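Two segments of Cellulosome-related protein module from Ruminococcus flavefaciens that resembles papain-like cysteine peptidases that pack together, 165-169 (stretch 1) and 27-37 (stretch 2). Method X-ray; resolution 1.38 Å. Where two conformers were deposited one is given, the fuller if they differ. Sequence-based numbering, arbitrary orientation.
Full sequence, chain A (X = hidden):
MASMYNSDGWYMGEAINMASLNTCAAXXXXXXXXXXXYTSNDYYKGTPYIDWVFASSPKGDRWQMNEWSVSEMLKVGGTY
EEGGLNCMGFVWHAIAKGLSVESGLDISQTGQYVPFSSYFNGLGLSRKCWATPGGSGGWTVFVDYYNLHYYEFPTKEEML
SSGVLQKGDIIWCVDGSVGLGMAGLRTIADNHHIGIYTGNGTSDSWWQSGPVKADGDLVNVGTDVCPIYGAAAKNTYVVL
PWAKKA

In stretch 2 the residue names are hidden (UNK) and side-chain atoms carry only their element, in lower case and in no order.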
# COMPACT_ATOMS: atom_id res chain seq x y z
N LEU A 165 -1.29 -5.28 15.62
CA LEU A 165 -1.96 -4.61 14.51
C LEU A 165 -3.06 -3.63 14.89
O LEU A 165 -3.84 -3.87 15.80
CB LEU A 165 -2.57 -5.63 13.55
CG LEU A 165 -1.62 -6.31 12.56
CD1 LEU A 165 -2.30 -7.50 11.95
CD2 LEU A 165 -1.18 -5.35 11.46
N GLN A 166 -3.08 -2.49 14.20
CA GLN A 166 -4.18 -1.54 14.25
C GLN A 166 -4.64 -1.23 12.84
O GLN A 166 -3.83 -1.20 11.92
CB GLN A 166 -3.77 -0.21 14.90
CG GLN A 166 -3.22 -0.25 16.29
CD GLN A 166 -2.76 1.13 16.71
OE1 GLN A 166 -1.60 1.50 16.51
NE2 GLN A 166 -3.67 1.91 17.25
N LYS A 167 -5.92 -0.93 12.70
CA LYS A 167 -6.47 -0.44 11.44
C LYS A 167 -5.62 0.73 10.93
O LYS A 167 -5.36 1.69 11.66
CB LYS A 167 -7.94 -0.01 11.62
CG LYS A 167 -8.56 0.62 10.38
CD LYS A 167 -9.98 1.14 10.64
CE LYS A 167 -10.97 0.05 10.96
NZ LYS A 167 -12.26 0.67 11.37
N GLY A 168 -5.20 0.62 9.67
CA GLY A 168 -4.35 1.62 9.06
C GLY A 168 -2.91 1.20 8.87
O GLY A 168 -2.18 1.85 8.12
N ASP A 169 -2.48 0.16 9.57
CA ASP A 169 -1.13 -0.38 9.39
C ASP A 169 -0.96 -0.93 7.98
O ASP A 169 -1.93 -1.41 7.38
CB ASP A 169 -0.84 -1.47 10.41
CG ASP A 169 -0.73 -0.95 11.83
OD1 ASP A 169 -0.64 0.29 12.04
OD2 ASP A 169 -0.71 -1.79 12.76
N UNK A 27 -2.39 11.95 10.67
CA UNK A 27 -2.99 11.53 11.93
C UNK A 27 -3.68 10.16 11.80
O UNK A 27 -4.42 9.91 10.84
c UNK A 27 -4.77 12.17 13.60
o UNK A 27 -5.95 11.78 13.47
o UNK A 27 -4.17 12.23 14.70
c UNK A 27 -4.01 12.57 12.36
N UNK A 28 -3.44 9.28 12.76
CA UNK A 28 -4.03 7.94 12.74
C UNK A 28 -5.56 7.96 12.70
O UNK A 28 -6.17 7.26 11.91
c UNK A 28 -3.57 7.12 13.93
c UNK A 28 -3.74 4.86 12.90
c UNK A 28 -4.20 5.74 14.04
c UNK A 28 -3.84 5.11 15.38
N UNK A 29 -6.18 8.74 13.57
CA UNK A 29 -7.63 8.75 13.61
C UNK A 29 -8.25 9.18 12.30
O UNK A 29 -9.24 8.61 11.86
N UNK A 30 -7.68 10.20 11.67
CA UNK A 30 -8.19 10.66 10.39
C UNK A 30 -7.99 9.61 9.30
O UNK A 30 -8.88 9.41 8.46
c UNK A 30 -8.08 13.13 10.90
c UNK A 30 -7.56 14.45 10.48
n UNK A 30 -7.60 16.86 11.04
c UNK A 30 -8.26 15.55 11.25
c UNK A 30 -7.56 11.99 10.01
N UNK A 31 -6.85 8.93 9.32
CA UNK A 31 -6.59 7.84 8.40
C UNK A 31 -7.61 6.71 8.59
O UNK A 31 -8.15 6.18 7.62
c UNK A 31 -4.75 5.95 6.38
c UNK A 31 -4.56 4.87 3.82
c UNK A 31 -3.91 5.17 8.30
c UNK A 31 -5.15 7.37 8.59
c UNK A 31 -4.66 6.20 7.80
c UNK A 31 -4.05 4.76 6.12
c UNK A 31 -5.26 6.07 4.04
n UNK A 31 -3.56 4.30 7.31
c UNK A 31 -3.95 4.21 4.85
c UNK A 31 -5.37 6.61 5.31
N UNK A 32 -7.88 6.34 9.83
CA UNK A 32 -8.88 5.31 10.11
C UNK A 32 -10.27 5.71 9.63
O UNK A 32 -11.00 4.88 9.07
o UNK A 32 -8.26 4.58 14.31
c UNK A 32 -7.61 4.30 12.03
n UNK A 32 -6.81 2.95 13.85
c UNK A 32 -8.90 4.97 11.58
c UNK A 32 -7.59 3.95 13.50
N UNK A 33 -10.63 6.97 9.84
CA UNK A 33 -11.91 7.47 9.36
C UNK A 33 -11.97 7.43 7.83
O UNK A 33 -13.00 7.08 7.27
c UNK A 33 -12.19 8.90 9.85
c UNK A 33 -12.44 8.98 11.35
n UNK A 33 -12.39 10.20 11.88
o UNK A 33 -12.70 7.97 12.01
N UNK A 34 -10.88 7.81 7.17
CA UNK A 34 -10.80 7.77 5.72
C UNK A 34 -10.99 6.33 5.23
O UNK A 34 -11.73 6.08 4.28
c UNK A 34 -9.46 8.33 5.23
c UNK A 34 -8.36 6.91 1.92
c UNK A 34 -9.56 8.94 1.52
c UNK A 34 -8.86 7.85 1.04
c UNK A 34 -8.55 7.08 3.28
c UNK A 34 -9.24 8.17 3.77
c UNK A 34 -9.74 9.10 2.87
N UNK A 35 -10.31 5.39 5.87
CA UNK A 35 -10.45 3.99 5.51
C UNK A 35 -11.91 3.54 5.63
O UNK A 35 -12.46 2.91 4.73
c UNK A 35 -9.53 3.13 6.39
c UNK A 35 -9.88 1.66 6.25
c UNK A 35 -7.07 2.89 7.06
c UNK A 35 -8.07 3.38 6.01
N UNK A 36 -12.55 3.88 6.74
CA UNK A 36 -13.95 3.50 6.92
C UNK A 36 -14.82 4.06 5.80
O UNK A 36 -15.68 3.37 5.25
c UNK A 36 -13.93 3.21 9.44
o UNK A 36 -13.31 2.15 9.25
o UNK A 36 -14.12 3.66 10.59
c UNK A 36 -14.49 3.98 8.27
N UNK A 37 -14.59 5.33 5.45
CA UNK A 37 -15.41 6.01 4.45
C UNK A 37 -15.14 5.49 3.03
O UNK A 37 -16.06 5.21 2.27
c UNK A 37 -15.74 8.18 5.74
o UNK A 37 -15.36 9.35 6.00
c UNK A 37 -15.18 7.53 4.49
o UNK A 37 -16.56 7.55 6.44

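Position 27 carries two side-chain carbons, the second bearing two oxygens. That is a short carboxylate, D27. It sits just before the helix and does not reach stretch 1. Its OD2 accepts from the backbone N of position 30 at 3.0 Å, a capping bond.

Position 28 has four carbons, forked at the second. This is L28. Its CA-to-CB bond points toward stretch 1, and CD1 lies 3.8 Å from K167 O. The other methyl, CD2, packs near the side chain of Q166.

Position 29 has no side-chain atoms, so it is G29. It makes no contact with stretch 1. A CB here would be crowded by D27 OD2, at 3.3 Å.

Position 30 has four carbons in a row ending in nitrogen. This is K30. The chain is extended, exposed and far from stretch 1.

Position 31 has one carbon followed by fused five- and six-membered rings, with eight carbons and one nitrogen between them. Only tryptophan fits, so this is W31. Its ring nitrogen NE1 donates to G168 O at 2.9 Å, with an N-H...acceptor angle of 166°. The acceptor lies at the ring edge, near the ring plane, as an indole N-H requires.

Position 32 has three carbons, the third carrying one oxygen and one nitrogen. The shape is that of a glutamine, Q32. Its CA-to-CB bond points sideways, but the end of the chain comes nearer. NE2 donates to K167 O at 2.9 Å and 172°, which supports the assignment of oxygen and nitrogen in the amide.

Position 33 has two carbons, the second carrying one oxygen and one nitrogen. This is N33, one carbon shorter than Q32. It is exposed and makes no contact with stretch 1.

Position 34 has one carbon and a six-carbon ring with no further atom. This is F34. It is buried, but not against stretch 1.

Position 35 has four carbons, forked at the first, with one arm two carbons long. This is I35. Its CD1 lies 3.6 Å from G168 CA and 4.3 Å from K167 CG.

Position 36 has two carbons, the second with two oxygens. This is D36. OD1 meets K167 NZ at 2.8 Å in a salt bridge.

Position 37 again has two carbons and a terminal pair of oxygens. This is D37, exposed and out of reach.

The contact joins a helix to a type II turn running from Q166 to D169. D169 N donates to Q166 O across the turn, and D169 OD2 accepts from Q166 N. Two successive carbonyls, K167 O and G168 O, receive side-chain donors from Q32 and W31. L28 and I35 add apolar packing, while K167 reaches along the helix to D36. G168 suits the site twice over. Its backbone angles call for glycine, and an ideal CB would lie 2.8 Å from W31 CD1, a clash.

Stretch 2, residues 27-37: DLGKWQNFIDD
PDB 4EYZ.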